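Local atomic coordinates of SnoaL-like domain-containing protein (PDB entry 3EC9), a protein that is of unknown function but has the NTF2-like fold of the SnoaL-like family, and probably binds a small molecule in the pocket of its curved sheet. Residues E42-A47 with A52-S57; G94-T99 with F125-D130. One frame throughout, in Å; residues are numbered along the deposited sequence.

Contact 1: residues E42-A47 with A52-S57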
loop_
_atom_site.group_PDB
_atom_site.type_symbol
_atom_site.label_atom_id
_atom_site.label_comp_id
_atom_site.label_asym_id
_atom_site.label_seq_id
_atom_site.Cartn_x
_atom_site.Cartn_y
_atom_site.Cartn_z
ATOM N N GLU B 42 -8.563 11.660 9.919
ATOM C CA GLU B 42 -9.205 10.598 9.153
ATOM C C GLU B 42 -8.202 9.445 9.036
ATOM O O GLU B 42 -7.180 9.579 8.378
ATOM C CB GLU B 42 -9.653 11.133 7.790
ATOM C CG GLU B 42 -10.692 12.241 7.933
ATOM C CD GLU B 42 -11.208 12.781 6.607
ATOM O OE1 GLU B 42 -10.892 12.200 5.540
ATOM O OE2 GLU B 42 -11.946 13.794 6.651
ATOM N N TRP B 43 -8.481 8.353 9.731
ATOM C CA TRP B 43 -7.602 7.192 9.803
ATOM C C TRP B 43 -8.346 6.013 9.163
ATOM O O TRP B 43 -9.342 5.506 9.695
ATOM C CB TRP B 43 -7.276 6.926 11.260
ATOM C CG TRP B 43 -6.450 5.747 11.529
ATOM C CD1 TRP B 43 -6.773 4.416 11.284
ATOM C CD2 TRP B 43 -5.161 5.725 12.147
ATOM N NE1 TRP B 43 -5.776 3.597 11.717
ATOM C CE2 TRP B 43 -4.777 4.361 12.267
ATOM C CE3 TRP B 43 -4.308 6.715 12.654
ATOM C CZ2 TRP B 43 -3.550 3.960 12.834
ATOM C CZ3 TRP B 43 -3.058 6.299 13.205
ATOM C CH2 TRP B 43 -2.713 4.935 13.288
ATOM N N THR B 44 -7.870 5.617 7.989
ATOM C CA THR B 44 -8.486 4.592 7.191
ATOM C C THR B 44 -7.717 3.235 7.201
ATOM O O THR B 44 -6.582 3.111 6.739
ATOM C CB THR B 44 -8.683 5.029 5.731
ATOM O OG1 THR B 44 -9.489 6.216 5.733
ATOM C CG2 THR B 44 -9.311 3.906 4.908
ATOM N N GLU B 45 -8.372 2.223 7.743
ATOM C CA GLU B 45 -7.926 0.835 7.672
ATOM C C GLU B 45 -8.535 0.305 6.347
ATOM O O GLU B 45 -9.668 0.644 5.984
ATOM C CB GLU B 45 -8.449 0.032 8.860
ATOM C CG GLU B 45 -7.838 0.449 10.192
ATOM C CD GLU B 45 -6.443 -0.018 10.357
ATOM O OE1 GLU B 45 -6.213 -1.231 10.423
ATOM O OE2 GLU B 45 -5.556 0.826 10.495
HETATM N N MSE B 46 -7.729 -0.453 5.601
HETATM C CA MSE B 46 -8.135 -0.881 4.272
HETATM C C MSE B 46 -9.444 -1.686 4.247
HETATM O O MSE B 46 -9.707 -2.454 5.141
HETATM C CB MSE B 46 -7.008 -1.696 3.634
HETATM C CG MSE B 46 -7.195 -1.950 2.212
HETATM SE SE MSE B 46 -5.661 -2.825 1.322
HETATM C CE MSE B 46 -5.066 -1.498 0.001
ATOM N N ALA B 47 -10.215 -1.560 3.156
ATOM C CA ALA B 47 -11.536 -2.133 3.051
ATOM C C ALA B 47 -11.506 -3.624 3.345
ATOM O O ALA B 47 -12.401 -4.137 4.049
ATOM C CB ALA B 47 -12.096 -1.849 1.659
ATOM N N ALA B 52 -11.275 -2.706 8.902
ATOM C CA ALA B 52 -11.689 -1.816 7.841
ATOM C C ALA B 52 -12.551 -0.670 8.345
ATOM O O ALA B 52 -13.510 -0.873 9.105
ATOM C CB ALA B 52 -12.470 -2.560 6.755
ATOM N N GLY B 53 -12.301 0.515 7.831
ATOM C CA GLY B 53 -13.154 1.646 8.108
ATOM C C GLY B 53 -12.363 2.940 8.193
ATOM O O GLY B 53 -11.122 2.926 8.180
ATOM N N THR B 54 -13.061 4.073 8.297
ATOM C CA THR B 54 -12.435 5.391 8.532
ATOM C C THR B 54 -12.848 5.904 9.901
ATOM O O THR B 54 -14.044 6.010 10.191
ATOM C CB THR B 54 -12.716 6.426 7.444
ATOM O OG1 THR B 54 -12.203 5.951 6.216
ATOM C CG2 THR B 54 -12.101 7.775 7.765
ATOM N N TYR B 55 -11.838 6.147 10.733
ATOM C CA TYR B 55 -12.003 6.516 12.138
ATOM C C TYR B 55 -11.609 7.949 12.335
ATOM O O TYR B 55 -10.639 8.421 11.745
ATOM C CB TYR B 55 -11.165 5.574 13.007
ATOM C CG TYR B 55 -11.575 4.144 12.781
ATOM C CD1 TYR B 55 -12.745 3.646 13.316
ATOM C CD2 TYR B 55 -10.857 3.295 11.938
ATOM C CE1 TYR B 55 -13.159 2.383 13.044
ATOM C CE2 TYR B 55 -11.240 2.026 11.705
ATOM C CZ TYR B 55 -12.405 1.558 12.252
ATOM O OH TYR B 55 -12.824 0.269 11.994
ATOM N N ARG B 56 -12.355 8.639 13.191
ATOM C CA ARG B 56 -12.344 10.108 13.172
ATOM C C ARG B 56 -11.999 10.718 14.536
ATOM O O ARG B 56 -12.251 11.906 14.773
ATOM C CB ARG B 56 -13.673 10.637 12.618
ATOM C CG ARG B 56 -13.898 10.225 11.158
ATOM C CD ARG B 56 -14.989 11.012 10.507
ATOM N NE ARG B 56 -14.712 11.145 9.084
ATOM C CZ ARG B 56 -14.996 10.231 8.166
ATOM N NH1 ARG B 56 -15.605 9.084 8.500
ATOM N NH2 ARG B 56 -14.661 10.478 6.891
ATOM N N SER B 57 -11.396 9.925 15.420
ATOM C CA SER B 57 -10.853 10.444 16.671
ATOM C C SER B 57 -9.842 9.456 17.171
ATOM O O SER B 57 -9.890 8.268 16.801
ATOM C CB SER B 57 -11.939 10.614 17.772
ATOM O OG SER B 57 -12.533 9.370 18.152
HETATM O O HOH W 1 -12.912 13.523 9.698
#
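W43 and Y55 face each other as a hydrogen-bonded pair of an antiparallel beta hairpin, strands 42-45 and 53-55 running at 156° to one another. Their two backbone bonds are W43 N to Y55 O, 3.0 Å, and Y55 N to W43 O, 2.8 Å. Two residues further along the hairpin, E45 and G53 form the second hydrogen-bonded pair: E45 N gives to G53 O, while the return bond from G53 N to E45 O is longer, at 3.2 Å. G53 has backbone angles at which a CB would run into the carbonyl oxygen of A52.

Among polar side chains, the non-hydrogen-bonded pair T44 and T54 join hydroxyl to hydroxyl, OG1 to OG1 2.8 Å. Each OG1 lies anti to its own carbonyl carbon (chi1 -58° in T44), which turns both oxygens into the seam between the strands. At the outer end, E42 and R56 stop short of a salt bridge, and a water joins E42 OE2 to R56 NE instead; CG2 of T54 lies over one face of the guanidinium.

On the face bearing W43, E45 and Y55, CG of E45 meets the edge of the tyrosine ring at CE2, 4.0 Å away. A bend at chi2 (-74°) turns the E45 carboxylate away from 53-55, toward the indole of W43 and the acetate beyond; OE2 takes the indole N-H from W43 NE1 at 3.0 Å, on its anti side but tilted out of the carboxylate plane.

Helix 58-72 covers this face, with I61 against W43 and V65 against both E45 and Y55. Strand 121-129 pairs along the other edge of strand 41-45, its F125 stacked on W43, and 53-55 is left as an outermost strand of the chain's sheet.

Contact 2: residues G94-T99 with F125-D130; sequences GRYSGT and FEQFTD. With ACT (acetate ion), chain E.
Y96 reaches across to Q127 and T129 in a buried contact made by side chains alone, between two strands of one sheet that are not neighbours: strand 106-118 runs between 89-100 and 121-129. The nearest CA atoms, those of Y96 and T129, are 8.5 Å apart, and the tyrosine ring spans the gap.

Its hydroxyl is the polar centre. Q127 NE2 donates to Y96 OH over 3.1 Å in an almost straight bond (178° at the hydrogen), with the oxygen lying in the amide plane. Ring and amide are turned 79° against each other. The glutamine gets there as an extended chain, CG anti to the backbone N (chi1 174°), and its other amide atom, OE1, accepts from the backbone N of M46, which fixes which way the amide is flipped. Y96 OH also makes a hydrogen bond with NE2 of H113 on the intervening strand.

Such a cluster of polar side chains on the concave face of a strongly curved sheet is characteristic of the NTF2-like fold, whose cone-shaped pocket lies there. In this crystal an acetate ion, probably from the crystallisation liquor, occupies the spot: Y96 OH donates to its atom O at 2.6 Å. The second acetate oxygen, OXT, lies 3.2 Å from Q127 NE2 without a hydrogen bond, and 3.5 Å from F125 CZ.

Nearer the root of the tyrosine, T129 comes up to the ring edge, its OG1 3.3 Å from Y96 CD2 and close to the ring plane. That hydroxyl bonds to the carbonyl oxygen of R110, so it meets the ring as a packing neighbour. From the back of strand 125-129, E126 forms a salt bridge with R110 of the second subunit, and F128 packs on V111 of that subunit.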
loop_
_atom_site.group_PDB
_atom_site.type_symbol
_atom_site.label_atom_id
_atom_site.label_comp_id
_atom_site.label_asym_id
_atom_site.label_seq_id
_atom_site.Cartn_x
_atom_site.Cartn_y
_atom_site.Cartn_z
ATOM N N GLY B 94 6.607 -1.669 5.490
ATOM C CA GLY B 94 7.179 -2.729 6.290
ATOM C C GLY B 94 6.367 -3.994 6.190
ATOM O O GLY B 94 5.741 -4.256 5.180
ATOM N N ARG B 95 6.368 -4.747 7.284
ATOM C CA ARG B 95 5.750 -6.050 7.353
ATOM C C ARG B 95 4.856 -6.157 8.588
ATOM O O ARG B 95 5.242 -5.743 9.689
ATOM C CB ARG B 95 6.846 -7.114 7.395
ATOM C CG ARG B 95 7.512 -7.269 6.047
ATOM C CD ARG B 95 8.843 -8.011 6.111
ATOM N NE ARG B 95 9.861 -7.207 6.800
ATOM N N TYR B 96 3.707 -6.782 8.398
ATOM C CA TYR B 96 2.845 -7.205 9.464
ATOM C C TYR B 96 3.035 -8.681 9.695
ATOM O O TYR B 96 3.307 -9.440 8.758
ATOM C CB TYR B 96 1.371 -7.053 9.117
ATOM C CG TYR B 96 0.798 -5.667 9.115
ATOM C CD1 TYR B 96 1.069 -4.744 10.145
ATOM C CD2 TYR B 96 -0.136 -5.288 8.149
ATOM C CE1 TYR B 96 0.460 -3.469 10.145
ATOM C CE2 TYR B 96 -0.718 -4.059 8.141
ATOM C CZ TYR B 96 -0.410 -3.124 9.130
ATOM O OH TYR B 96 -1.045 -1.905 9.109
ATOM N N SER B 97 2.806 -9.109 10.936
ATOM C CA SER B 97 2.761 -10.523 11.285
ATOM C C SER B 97 1.864 -10.679 12.522
ATOM O O SER B 97 1.620 -9.711 13.250
ATOM C CB SER B 97 4.155 -11.087 11.565
ATOM O OG SER B 97 4.802 -10.340 12.575
ATOM N N GLY B 98 1.376 -11.893 12.724
ATOM C CA GLY B 98 0.467 -12.126 13.841
ATOM C C GLY B 98 -0.109 -13.525 13.748
ATOM O O GLY B 98 -0.055 -14.150 12.684
ATOM N N THR B 99 -0.719 -13.979 14.842
ATOM C CA THR B 99 -1.400 -15.271 14.907
ATOM C C THR B 99 -2.856 -15.004 15.329
ATOM O O THR B 99 -3.099 -14.365 16.363
ATOM C CB THR B 99 -0.711 -16.238 15.921
ATOM O OG1 THR B 99 0.640 -16.477 15.500
ATOM C CG2 THR B 99 -1.506 -17.557 16.036
ATOM N N PHE B 125 -4.272 9.095 7.797
ATOM C CA PHE B 125 -3.556 7.814 7.739
ATOM C C PHE B 125 -4.354 6.923 6.809
ATOM O O PHE B 125 -5.592 6.858 6.894
ATOM C CB PHE B 125 -3.505 7.147 9.113
ATOM C CG PHE B 125 -3.120 5.696 9.103
ATOM C CD1 PHE B 125 -4.089 4.694 8.978
ATOM C CD2 PHE B 125 -1.784 5.333 9.203
ATOM C CE1 PHE B 125 -3.702 3.374 8.994
ATOM C CE2 PHE B 125 -1.399 3.976 9.227
ATOM C CZ PHE B 125 -2.356 3.026 9.125
ATOM N N GLU B 126 -3.648 6.214 5.931
ATOM C CA GLU B 126 -4.311 5.190 5.135
ATOM C C GLU B 126 -3.418 3.941 5.025
ATOM O O GLU B 126 -2.224 4.049 4.718
ATOM C CB GLU B 126 -4.801 5.719 3.775
ATOM C CG GLU B 126 -5.563 4.634 2.955
ATOM C CD GLU B 126 -6.151 5.128 1.681
ATOM O OE1 GLU B 126 -5.907 6.309 1.287
ATOM O OE2 GLU B 126 -6.957 4.354 1.076
ATOM N N GLN B 127 -4.012 2.771 5.243
ATOM C CA GLN B 127 -3.310 1.507 5.244
ATOM C C GLN B 127 -3.509 0.791 3.869
ATOM O O GLN B 127 -4.622 0.749 3.335
ATOM C CB GLN B 127 -3.928 0.617 6.334
ATOM C CG GLN B 127 -3.436 -0.801 6.404
ATOM C CD GLN B 127 -4.441 -1.655 7.209
ATOM O OE1 GLN B 127 -5.643 -1.752 6.855
ATOM N NE2 GLN B 127 -3.971 -2.242 8.282
ATOM N N PHE B 128 -2.422 0.217 3.342
ATOM C CA PHE B 128 -2.454 -0.584 2.128
ATOM C C PHE B 128 -1.714 -1.897 2.399
ATOM O O PHE B 128 -0.492 -1.906 2.459
ATOM C CB PHE B 128 -1.781 0.128 0.946
ATOM C CG PHE B 128 -2.321 1.519 0.647
ATOM C CD1 PHE B 128 -1.943 2.574 1.428
ATOM C CD2 PHE B 128 -3.214 1.728 -0.394
ATOM C CE1 PHE B 128 -2.448 3.851 1.169
ATOM C CE2 PHE B 128 -3.718 2.988 -0.673
ATOM C CZ PHE B 128 -3.341 4.063 0.123
ATOM N N THR B 129 -2.423 -3.001 2.632
ATOM C CA THR B 129 -1.809 -4.258 3.012
ATOM C C THR B 129 -2.408 -5.456 2.302
ATOM O O THR B 129 -3.421 -5.336 1.587
ATOM C CB THR B 129 -1.842 -4.439 4.541
ATOM O OG1 THR B 129 -0.928 -5.476 4.968
ATOM C CG2 THR B 129 -3.261 -4.718 5.042
ATOM N N ASP B 130 -1.779 -6.619 2.503
ATOM C CA ASP B 130 -2.154 -7.840 1.786
ATOM C C ASP B 130 -3.298 -8.486 2.487
ATOM O O ASP B 130 -3.185 -9.439 3.266
ATOM C CB ASP B 130 -0.913 -8.725 1.667
ATOM C CG ASP B 130 -0.987 -9.704 0.491
ATOM O OD1 ASP B 130 -2.105 -10.099 0.078
ATOM O OD2 ASP B 130 0.094 -10.113 -0.013
HETATM C C ACT E . -2.669 -0.531 11.591
HETATM O O ACT E . -1.561 -1.110 11.479
HETATM O OXT ACT E . -3.227 -0.108 10.545
HETATM C CH3 ACT E . -3.265 -0.310 12.944
#

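In the fold
Contact 1 closes in sequence before contact 2 opens, and their centres lie 14 Å apart, but strands 41-45 and 121-129 are neighbours in the sheet and the two contacts touch directly. The T44 N to F125 O distance is 2.8 Å, as expected of paired strands. E45 of contact 1 and Y96, Q127 and F125 of contact 2 all lie close to the same acetate, with E45 OE1 3.3 Å from Q127 NE2; glycerol is also found near W43 and near Y96. These small molecules are consistent with a ligand pocket. Both contacts also reach the second subunit.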